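Local coordinates for protein probable glutamine synthetase (Pseudomonas aeruginosa, PDB 4HPP) that belongs to the glutamine synthetase family, with an N-terminal and a catalytic domain, and holds magnesium and glutamic acid in its catalytic domain, at residues 125-131 and 236-242; 139-144 and 183-187; 282-286 and 420-424. All coordinates share one frame; numbering follows the deposited sequence.

In the fold
Interactions 1 and 2 share one curved sheet; interaction 3 lies across the chain's centre from interaction 1. Interaction 1 is partly buried, its centre about 12 Å from the chain's centre, and pairs strands with an apolar face and a more polar one. Interaction 2 is at the surface, its centre about 24 Å from the chain's centre; a loop rests on an arginine just before strand 185-194. Interactions 1 and 2 meet where the carboxylates of Glu-131 and Glu-187 come close near magnesium. Interaction 3 is buried and joins a loop to helix 410-427 by charged side chains. Backbone bonds dominate the first contact, an arginine against a proline and a carbonyl the second and a lysine-glutamate pair the third.

Interaction 1 (125-131 and 236-242); sequences QVIAAFE and HLHLSLQ. With GLU (glutamic acid), chain D.
Val-126, Ala-128 and Phe-130 lie against Leu-237, Leu-239 and Leu-241 on one face of an antiparallel strand pair. Segments 125-131 and 236-242 run at 164° to each other, with their axes 4.7 Å apart.

Backbone bonds come first. Gln-125 with Gln-242, Ile-127 with Ser-240, Ala-129 with His-238 and Glu-131 with His-236 are hydrogen-bonded pairs, each with two N-H...O bonds. The straightest runs from Gln-125 N to Gln-242 O at 2.8 Å. Between them lie non-hydrogen-bonded pairs, where CA-H groups approach carbonyls, as Ala-128 CA does to His-238 O at 3.1 Å.

Apolar contacts fill the first face. Leu-237 CD1 sits over the centre of the Phe-130 ring in a CH-pi contact, 3.8 Å from the centroid. With Leu-237 CG anti to the backbone N (chi1 169°) and chi2 at 55°, CD1 comes over the ring. Val-126 CG2 lies beside Leu-241 CD2 at 3.7 Å. Helix 342-358 packs on this face through Met-346 and Val-349.

The other face is more polar. Ser-240 OG is 3.3 Å from Ile-127 CB. The Gln-242 amide crosses the CG1-CD1 arm of Ile-127. His-238 NE2 makes a weak bond to Glu-131 OE1 at 3.0 Å, with the carboxylate plane turned well away from the ring plane. Asn-330 takes the ND1 side of His-238. A water joins Glu-131 OE2 to His-236 ND1. On the other side of that ring, His-236 NE2 donates to OXT of the bound glutamic acid at 3.0 Å.

Neighbouring strands 185-194 and 330-336 extend the pair on its two sides. The arrangement is that of the curved sheet of the glutamine synthetase catalytic domain, whose polar face leads to the ligand pocket at His-236.

Interaction 2 (139-144 and 183-187); sequences LPGERP and QRQYE. With MG (magnesium ion), chain B.
Gln-183 begins the contact by laying its side chain against the Pro-144 ring. Its OE1 is 3.5 Å from Pro-144 CG, and its CB also touches the ring.

Arg-184 has the largest share of the contact. Its chain bends at chi2 (-71°) and then runs extended into the loop. Pro-144 lies over one face of the guanidinium, with its CD 3.6 Å from Arg-184 NH2. That nitrogen also donates to Glu-142 O at 3.2 Å. The donor lies in the carbonyl plane, but the oxygen is 25° out of the guanidinium plane. Arg-184 NH1 meets Leu-139 CB at 3.9 Å, so the group touches both limbs of the loop.

The Tyr-186 hydroxyl comes within 4.0 Å of Leu-139 CD1. Its hydrogen bond goes to Ala-152 O, and its ring meets that of Phe-177.

Glu-187 stands apart from the loop. Its OE2 binds the magnesium ion at 2.5 Å, together with Glu-133 and Glu-180. The contact thus joins the surface loop after strand 124-137 to the residues leading into strand 185-194, which enters the metal site of the catalytic domain.

Interaction 3 (282-286 and 420-424); sequences APTAA and KRHEL
Lys-420 and Glu-423 reach from helix 410-427 to Pro-283 O and Ala-285 N of the loop at 282-286. They sit three residues apart, so both face the loop.

From CB, the Lys-420 chain bends at chi2 (-69°) and runs straight from there, which brings NZ to the loop. The first atom to meet the loop is CD. Lys-420 CD comes within 3.3 Å of Pro-283 O, and CE lies at a similar range from the same oxygen. The tip, Lys-420 NZ, donates to Pro-283 O at 2.8 Å. It comes from above the carbonyl plane, 43° out of it, and so does not sit on a lone pair. Lys-420 NZ also lies 3.7 Å from Thr-284 CG2. Lys-420 NZ bonds to Glu-423 OE2 as well, at 2.7 Å. This is a salt bridge within the helix, made on the syn lone pair of the carboxylate oxygen.

The second oxygen, Glu-423 OE1, turns to the loop. It accepts from Ala-285 N at 3.1 Å in a nearly straight bond, and the donor lies 32° out of the carboxylate plane. Glu-423 OE1 also rests on Thr-284 CB at 3.4 Å. Tyr-439 of helix 432-439 adds a weak hydrogen bond to this oxygen. The hydroxyl of Thr-284 turns to Ser-287 and Thr-339.

One ion pair thus holds the carbonyl of Pro-283 and the N-H of Ala-285. Its two charges meet each other as well as the backbone, which would offset the cost of burying them. OE2 meets the lysine, and OE1 takes the N-H of Ala-285 and a weak bond from Tyr-439; this probably favours the charged form of the carboxylate.

Interaction 1 (125-131 and 236-242)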
loop_
_atom_site.group_PDB
_atom_site.type_symbol
_atom_site.label_atom_id
_atom_site.label_comp_id
_atom_site.label_asym_id
_atom_site.label_seq_id
_atom_site.Cartn_x
_atom_site.Cartn_y
_atom_site.Cartn_z
ATOM N N GLN A 125 -30.893 -25.170 -43.900
ATOM C CA GLN A 125 -30.456 -24.206 -42.903
ATOM C C GLN A 125 -29.190 -24.770 -42.274
ATOM O O GLN A 125 -29.102 -25.971 -42.046
ATOM C CB GLN A 125 -31.481 -24.076 -41.786
ATOM C CG GLN A 125 -32.930 -24.076 -42.242
ATOM C CD GLN A 125 -33.503 -22.697 -42.539
ATOM O OE1 GLN A 125 -33.205 -22.099 -43.580
ATOM N NE2 GLN A 125 -34.361 -22.196 -41.633
ATOM N N VAL A 126 -28.218 -23.916 -41.964
ATOM C CA VAL A 126 -27.026 -24.389 -41.253
ATOM C C VAL A 126 -26.974 -23.984 -39.802
ATOM O O VAL A 126 -27.034 -22.798 -39.467
ATOM C CB VAL A 126 -25.736 -24.026 -41.985
ATOM C CG1 VAL A 126 -24.540 -24.561 -41.204
ATOM C CG2 VAL A 126 -25.788 -24.652 -43.384
ATOM N N ILE A 127 -26.866 -24.982 -38.938
ATOM C CA ILE A 127 -26.963 -24.769 -37.515
ATOM C C ILE A 127 -25.660 -25.250 -36.970
ATOM O O ILE A 127 -25.315 -26.431 -37.167
ATOM C CB ILE A 127 -28.053 -25.658 -36.904
ATOM C CG1 ILE A 127 -29.428 -25.338 -37.498
ATOM C CG2 ILE A 127 -28.051 -25.500 -35.394
ATOM C CD1 ILE A 127 -30.251 -24.315 -36.730
ATOM N N ALA A 128 -24.965 -24.357 -36.265
ATOM C CA ALA A 128 -23.639 -24.654 -35.752
ATOM C C ALA A 128 -23.339 -23.993 -34.416
ATOM O O ALA A 128 -23.917 -22.951 -34.045
ATOM C CB ALA A 128 -22.548 -24.301 -36.772
ATOM N N ALA A 129 -22.399 -24.625 -33.723
ATOM C CA ALA A 129 -21.834 -24.108 -32.482
ATOM C C ALA A 129 -20.338 -24.492 -32.402
ATOM O O ALA A 129 -19.946 -25.627 -32.706
ATOM C CB ALA A 129 -22.630 -24.599 -31.276
ATOM N N PHE A 130 -19.522 -23.489 -32.098
ATOM C CA PHE A 130 -18.082 -23.631 -31.843
ATOM C C PHE A 130 -17.820 -23.797 -30.319
ATOM O O PHE A 130 -18.358 -23.027 -29.503
ATOM C CB PHE A 130 -17.346 -22.392 -32.304
ATOM C CG PHE A 130 -17.370 -22.144 -33.769
ATOM C CD1 PHE A 130 -16.222 -22.405 -34.551
ATOM C CD2 PHE A 130 -18.487 -21.574 -34.377
ATOM C CE1 PHE A 130 -16.184 -22.110 -35.922
ATOM C CE2 PHE A 130 -18.468 -21.293 -35.744
ATOM C CZ PHE A 130 -17.317 -21.549 -36.531
ATOM N N GLU A 131 -17.004 -24.792 -29.952
ATOM C CA GLU A 131 -16.633 -25.009 -28.568
ATOM C C GLU A 131 -15.213 -24.511 -28.490
ATOM O O GLU A 131 -14.401 -24.827 -29.371
ATOM C CB GLU A 131 -16.663 -26.495 -28.186
ATOM C CG GLU A 131 -18.039 -27.188 -28.104
ATOM C CD GLU A 131 -17.939 -28.650 -27.585
ATOM O OE1 GLU A 131 -19.002 -29.205 -27.251
ATOM O OE2 GLU A 131 -16.816 -29.250 -27.475
ATOM N N HIS A 236 -13.997 -27.003 -31.537
ATOM C CA HIS A 236 -14.786 -28.042 -32.193
ATOM C C HIS A 236 -16.036 -27.458 -32.724
ATOM O O HIS A 236 -16.733 -26.706 -32.050
ATOM C CB HIS A 236 -15.157 -29.193 -31.258
ATOM C CG HIS A 236 -13.982 -29.943 -30.701
ATOM N ND1 HIS A 236 -14.049 -30.607 -29.527
ATOM C CD2 HIS A 236 -12.659 -30.098 -31.173
ATOM C CE1 HIS A 236 -12.831 -31.171 -29.259
ATOM N NE2 HIS A 236 -11.986 -30.856 -30.256
ATOM N N LEU A 237 -16.376 -27.838 -33.937
ATOM C CA LEU A 237 -17.497 -27.217 -34.582
ATOM C C LEU A 237 -18.540 -28.322 -34.662
ATOM O O LEU A 237 -18.241 -29.346 -35.246
ATOM C CB LEU A 237 -17.041 -26.732 -35.961
ATOM C CG LEU A 237 -18.017 -26.245 -36.998
ATOM C CD1 LEU A 237 -18.873 -25.120 -36.420
ATOM C CD2 LEU A 237 -17.228 -25.763 -38.197
ATOM N N HIS A 238 -19.708 -28.128 -34.028
ATOM C CA HIS A 238 -20.876 -29.014 -34.175
ATOM C C HIS A 238 -21.787 -28.487 -35.214
ATOM O O HIS A 238 -22.210 -27.346 -35.131
ATOM C CB HIS A 238 -21.664 -29.078 -32.882
ATOM C CG HIS A 238 -20.911 -29.709 -31.764
ATOM N ND1 HIS A 238 -20.925 -31.053 -31.545
ATOM C CD2 HIS A 238 -20.076 -29.155 -30.805
ATOM C CE1 HIS A 238 -20.136 -31.356 -30.495
ATOM N NE2 HIS A 238 -19.627 -30.186 -30.016
ATOM N N LEU A 239 -22.063 -29.292 -36.223
ATOM C CA LEU A 239 -22.960 -28.896 -37.324
ATOM C C LEU A 239 -24.125 -29.847 -37.454
ATOM O O LEU A 239 -23.948 -31.070 -37.414
ATOM C CB LEU A 239 -22.239 -28.811 -38.646
ATOM C CG LEU A 239 -21.326 -27.584 -38.678
ATOM C CD1 LEU A 239 -20.213 -27.751 -39.709
ATOM C CD2 LEU A 239 -22.157 -26.353 -38.961
ATOM N N SER A 240 -25.322 -29.265 -37.489
ATOM C CA SER A 240 -26.531 -29.983 -37.860
ATOM C C SER A 240 -27.076 -29.257 -39.088
ATOM O O SER A 240 -26.761 -28.074 -39.328
ATOM C CB SER A 240 -27.530 -30.086 -36.697
ATOM O OG SER A 240 -28.262 -28.892 -36.468
ATOM N N LEU A 241 -27.808 -30.005 -39.899
ATOM C CA LEU A 241 -28.393 -29.492 -41.142
ATOM C C LEU A 241 -29.902 -29.685 -41.068
ATOM O O LEU A 241 -30.335 -30.792 -40.780
ATOM C CB LEU A 241 -27.825 -30.270 -42.339
ATOM C CG LEU A 241 -26.492 -29.824 -42.934
ATOM C CD1 LEU A 241 -26.281 -30.458 -44.309
ATOM C CD2 LEU A 241 -26.437 -28.317 -43.044
ATOM N N GLN A 242 -30.695 -28.643 -41.308
ATOM C CA GLN A 242 -32.169 -28.722 -41.136
ATOM C C GLN A 242 -32.962 -28.219 -42.329
ATOM O O GLN A 242 -32.637 -27.191 -42.921
ATOM C CB GLN A 242 -32.654 -27.924 -39.933
ATOM C CG GLN A 242 -32.293 -28.473 -38.571
ATOM C CD GLN A 242 -32.486 -27.426 -37.489
ATOM O OE1 GLN A 242 -33.019 -26.333 -37.748
ATOM N NE2 GLN A 242 -32.072 -27.751 -36.265
HETATM N N GLU D . -8.026 -30.189 -25.956
HETATM C CA GLU D . -8.466 -31.118 -27.074
HETATM C C GLU D . -8.261 -30.590 -28.512
HETATM O O GLU D . -7.225 -30.030 -28.850
HETATM C CB GLU D . -9.927 -31.504 -26.888
HETATM C CG GLU D . -10.163 -32.412 -25.713
HETATM C CD GLU D . -11.617 -32.595 -25.430
HETATM O OE1 GLU D . -12.079 -33.734 -25.605
HETATM O OE2 GLU D . -12.295 -31.608 -25.055
HETATM O OXT GLU D . -9.130 -30.694 -29.385
HETATM O O HOH W 1 -16.339 -31.691 -28.372
#

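Interaction 2 (139-144 and 183-187)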
loop_
_atom_site.group_PDB
_atom_site.type_symbol
_atom_site.label_atom_id
_atom_site.label_comp_id
_atom_site.label_asym_id
_atom_site.label_seq_id
_atom_site.Cartn_x
_atom_site.Cartn_y
_atom_site.Cartn_z
ATOM N N LEU A 139 -3.759 -16.334 -12.398
ATOM C CA LEU A 139 -4.690 -16.495 -11.299
ATOM C C LEU A 139 -3.867 -16.511 -10.039
ATOM O O LEU A 139 -2.741 -16.988 -10.034
ATOM C CB LEU A 139 -5.550 -17.745 -11.422
ATOM C CG LEU A 139 -6.577 -17.833 -12.540
ATOM C CD1 LEU A 139 -7.212 -19.268 -12.590
ATOM C CD2 LEU A 139 -7.595 -16.756 -12.314
ATOM N N PRO A 140 -4.427 -15.969 -8.954
ATOM C CA PRO A 140 -3.671 -16.104 -7.704
ATOM C C PRO A 140 -3.694 -17.566 -7.239
ATOM O O PRO A 140 -4.148 -18.459 -7.968
ATOM C CB PRO A 140 -4.437 -15.191 -6.734
ATOM C CG PRO A 140 -5.844 -15.081 -7.287
ATOM C CD PRO A 140 -5.759 -15.327 -8.777
ATOM N N GLY A 141 -3.166 -17.812 -6.048
ATOM C CA GLY A 141 -3.286 -19.116 -5.407
ATOM C C GLY A 141 -2.209 -20.100 -5.751
ATOM O O GLY A 141 -1.221 -19.769 -6.427
ATOM N N GLU A 142 -2.436 -21.323 -5.276
ATOM C CA GLU A 142 -1.523 -22.474 -5.392
ATOM C C GLU A 142 -1.120 -22.853 -6.853
ATOM O O GLU A 142 -1.642 -22.259 -7.808
ATOM C CB GLU A 142 -2.186 -23.704 -4.726
ATOM C CG GLU A 142 -3.405 -23.433 -3.837
ATOM C CD GLU A 142 -4.204 -24.708 -3.535
ATOM O OE1 GLU A 142 -3.746 -25.472 -2.692
ATOM O OE2 GLU A 142 -5.280 -24.978 -4.142
ATOM N N ARG A 143 -0.200 -23.826 -7.018
ATOM C CA ARG A 143 -0.122 -24.610 -8.256
ATOM C C ARG A 143 -1.574 -24.953 -8.754
ATOM O O ARG A 143 -2.502 -25.008 -7.928
ATOM C CB ARG A 143 0.707 -25.897 -8.055
ATOM C CG ARG A 143 2.220 -25.684 -7.942
ATOM C CD ARG A 143 2.656 -25.642 -6.475
ATOM N NE ARG A 143 3.830 -24.798 -6.208
ATOM C CZ ARG A 143 4.189 -24.338 -5.002
ATOM N NH1 ARG A 143 3.482 -24.627 -3.913
ATOM N NH2 ARG A 143 5.266 -23.574 -4.880
ATOM N N PRO A 144 -1.784 -25.138 -10.098
ATOM C CA PRO A 144 -3.119 -25.505 -10.637
ATOM C C PRO A 144 -3.597 -26.805 -10.039
ATOM O O PRO A 144 -2.774 -27.669 -9.739
ATOM C CB PRO A 144 -2.881 -25.702 -12.134
ATOM C CG PRO A 144 -1.411 -25.450 -12.370
ATOM C CD PRO A 144 -0.802 -24.858 -11.169
ATOM N N GLN A 183 -3.461 -27.681 -17.387
ATOM C CA GLN A 183 -3.361 -26.758 -16.282
ATOM C C GLN A 183 -3.811 -25.350 -16.709
ATOM O O GLN A 183 -3.336 -24.808 -17.746
ATOM C CB GLN A 183 -1.934 -26.728 -15.834
ATOM C CG GLN A 183 -1.363 -28.098 -15.531
ATOM C CD GLN A 183 -0.180 -27.947 -14.623
ATOM O OE1 GLN A 183 0.597 -26.985 -14.754
ATOM N NE2 GLN A 183 -0.064 -28.842 -13.653
ATOM N N ARG A 184 -4.729 -24.752 -15.937
ATOM C CA ARG A 184 -5.325 -23.424 -16.290
ATOM C C ARG A 184 -6.192 -23.505 -17.550
ATOM O O ARG A 184 -6.497 -22.469 -18.166
ATOM C CB ARG A 184 -4.210 -22.380 -16.495
ATOM C CG ARG A 184 -3.069 -22.460 -15.481
ATOM C CD ARG A 184 -3.588 -21.981 -14.131
ATOM N NE ARG A 184 -2.564 -21.809 -13.114
ATOM C CZ ARG A 184 -2.826 -21.548 -11.826
ATOM N NH1 ARG A 184 -4.103 -21.413 -11.412
ATOM N NH2 ARG A 184 -1.804 -21.435 -10.945
ATOM N N GLN A 185 -6.547 -24.722 -18.002
ATOM C CA GLN A 185 -7.406 -24.782 -19.132
ATOM C C GLN A 185 -8.884 -24.739 -18.704
ATOM O O GLN A 185 -9.298 -25.462 -17.753
ATOM C CB GLN A 185 -7.136 -26.026 -19.921
ATOM C CG GLN A 185 -7.704 -25.938 -21.323
ATOM C CD GLN A 185 -7.483 -27.175 -22.160
ATOM O OE1 GLN A 185 -7.436 -28.307 -21.646
ATOM N NE2 GLN A 185 -7.387 -26.977 -23.478
ATOM N N TYR A 186 -9.652 -23.916 -19.426
ATOM C CA TYR A 186 -11.119 -23.847 -19.301
ATOM C C TYR A 186 -11.821 -23.929 -20.653
ATOM O O TYR A 186 -11.217 -23.738 -21.693
ATOM C CB TYR A 186 -11.534 -22.569 -18.603
ATOM C CG TYR A 186 -10.907 -22.523 -17.236
ATOM C CD1 TYR A 186 -11.594 -23.055 -16.138
ATOM C CD2 TYR A 186 -9.581 -22.049 -17.050
ATOM C CE1 TYR A 186 -11.045 -23.077 -14.898
ATOM C CE2 TYR A 186 -9.031 -22.049 -15.783
ATOM C CZ TYR A 186 -9.776 -22.572 -14.713
ATOM O OH TYR A 186 -9.285 -22.620 -13.430
ATOM N N GLU A 187 -13.094 -24.289 -20.614
ATOM C CA GLU A 187 -13.907 -24.363 -21.801
ATOM C C GLU A 187 -15.266 -23.721 -21.537
ATOM O O GLU A 187 -15.916 -23.962 -20.515
ATOM C CB GLU A 187 -14.076 -25.800 -22.247
ATOM C CG GLU A 187 -14.712 -25.923 -23.636
ATOM C CD GLU A 187 -15.042 -27.364 -24.049
ATOM O OE1 GLU A 187 -15.629 -27.571 -25.132
ATOM O OE2 GLU A 187 -14.702 -28.304 -23.320
HETATM MG MG MG B . -13.285 -30.003 -24.527
#

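Interaction 3 (282-286 and 420-424)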
loop_
_atom_site.group_PDB
_atom_site.type_symbol
_atom_site.label_atom_id
_atom_site.label_comp_id
_atom_site.label_asym_id
_atom_site.label_seq_id
_atom_site.Cartn_x
_atom_site.Cartn_y
_atom_site.Cartn_z
ATOM N N ALA A 282 -6.942 -25.445 -39.515
ATOM C CA ALA A 282 -5.748 -25.440 -38.639
ATOM C C ALA A 282 -4.657 -24.626 -39.343
ATOM O O ALA A 282 -3.646 -25.183 -39.749
ATOM C CB ALA A 282 -5.276 -26.864 -38.340
ATOM N N PRO A 283 -4.865 -23.298 -39.475
ATOM C CA PRO A 283 -4.246 -22.506 -40.506
ATOM C C PRO A 283 -2.990 -21.833 -40.073
ATOM O O PRO A 283 -2.510 -20.974 -40.797
ATOM C CB PRO A 283 -5.277 -21.404 -40.745
ATOM C CG PRO A 283 -6.112 -21.364 -39.503
ATOM C CD PRO A 283 -5.624 -22.429 -38.573
ATOM N N THR A 284 -2.465 -22.143 -38.905
ATOM C CA THR A 284 -1.202 -21.469 -38.578
ATOM C C THR A 284 -0.096 -22.476 -38.373
ATOM O O THR A 284 -0.353 -23.675 -38.133
ATOM C CB THR A 284 -1.268 -20.565 -37.333
ATOM O OG1 THR A 284 -1.663 -21.344 -36.208
ATOM C CG2 THR A 284 -2.250 -19.419 -37.534
ATOM N N ALA A 285 1.131 -21.977 -38.443
ATOM C CA ALA A 285 2.315 -22.821 -38.238
ATOM C C ALA A 285 2.228 -23.582 -36.889
ATOM O O ALA A 285 2.514 -24.790 -36.840
ATOM C CB ALA A 285 3.601 -21.983 -38.343
ATOM N N ALA A 286 1.788 -22.885 -35.824
ATOM C CA ALA A 286 1.600 -23.492 -34.496
ATOM C C ALA A 286 0.501 -24.539 -34.459
ATOM O O ALA A 286 0.417 -25.301 -33.479
ATOM C CB ALA A 286 1.351 -22.439 -33.423
ATOM N N LYS A 420 0.046 -16.820 -46.212
ATOM C CA LYS A 420 0.458 -17.909 -45.324
ATOM C C LYS A 420 1.892 -18.411 -45.601
ATOM O O LYS A 420 2.663 -18.698 -44.667
ATOM C CB LYS A 420 -0.552 -19.064 -45.392
ATOM C CG LYS A 420 -1.885 -18.859 -44.684
ATOM C CD LYS A 420 -1.698 -18.830 -43.160
ATOM C CE LYS A 420 -2.974 -18.334 -42.488
ATOM N NZ LYS A 420 -2.681 -18.240 -41.041
ATOM N N ARG A 421 2.249 -18.517 -46.879
ATOM C CA ARG A 421 3.650 -18.738 -47.274
ATOM C C ARG A 421 4.545 -17.796 -46.477
ATOM O O ARG A 421 5.635 -18.199 -45.915
ATOM C CB ARG A 421 3.830 -18.402 -48.774
ATOM C CG ARG A 421 3.300 -19.444 -49.746
ATOM C CD ARG A 421 3.854 -20.845 -49.409
ATOM N NE ARG A 421 3.076 -21.881 -50.093
ATOM C CZ ARG A 421 3.128 -23.179 -49.815
ATOM N NH1 ARG A 421 3.926 -23.623 -48.864
ATOM N NH2 ARG A 421 2.374 -24.031 -50.501
ATOM N N HIS A 422 4.057 -16.543 -46.447
ATOM C CA HIS A 422 4.740 -15.469 -45.809
ATOM C C HIS A 422 4.770 -15.670 -44.324
ATOM O O HIS A 422 5.814 -15.448 -43.661
ATOM C CB HIS A 422 4.151 -14.140 -46.213
ATOM C CG HIS A 422 4.886 -12.966 -45.617
ATOM N ND1 HIS A 422 4.345 -11.735 -45.528
ATOM C CD2 HIS A 422 6.162 -12.887 -45.038
ATOM C CE1 HIS A 422 5.234 -10.910 -44.925
ATOM N NE2 HIS A 422 6.346 -11.625 -44.635
ATOM N N GLU A 423 3.651 -16.134 -43.778
ATOM C CA GLU A 423 3.647 -16.485 -42.383
ATOM C C GLU A 423 4.702 -17.572 -42.157
ATOM O O GLU A 423 5.517 -17.459 -41.249
ATOM C CB GLU A 423 2.262 -16.942 -41.924
ATOM C CG GLU A 423 2.276 -17.398 -40.480
ATOM C CD GLU A 423 0.993 -18.068 -40.037
ATOM O OE1 GLU A 423 1.081 -18.934 -39.144
ATOM O OE2 GLU A 423 -0.090 -17.720 -40.551
ATOM N N LEU A 424 4.720 -18.615 -42.983
ATOM C CA LEU A 424 5.708 -19.676 -42.731
ATOM C C LEU A 424 7.143 -19.261 -43.051
ATOM O O LEU A 424 8.064 -19.639 -42.323
ATOM C CB LEU A 424 5.298 -21.053 -43.277
ATOM C CG LEU A 424 5.172 -21.445 -44.734
ATOM C CD1 LEU A 424 6.469 -22.085 -45.242
ATOM C CD2 LEU A 424 4.017 -22.430 -44.860
#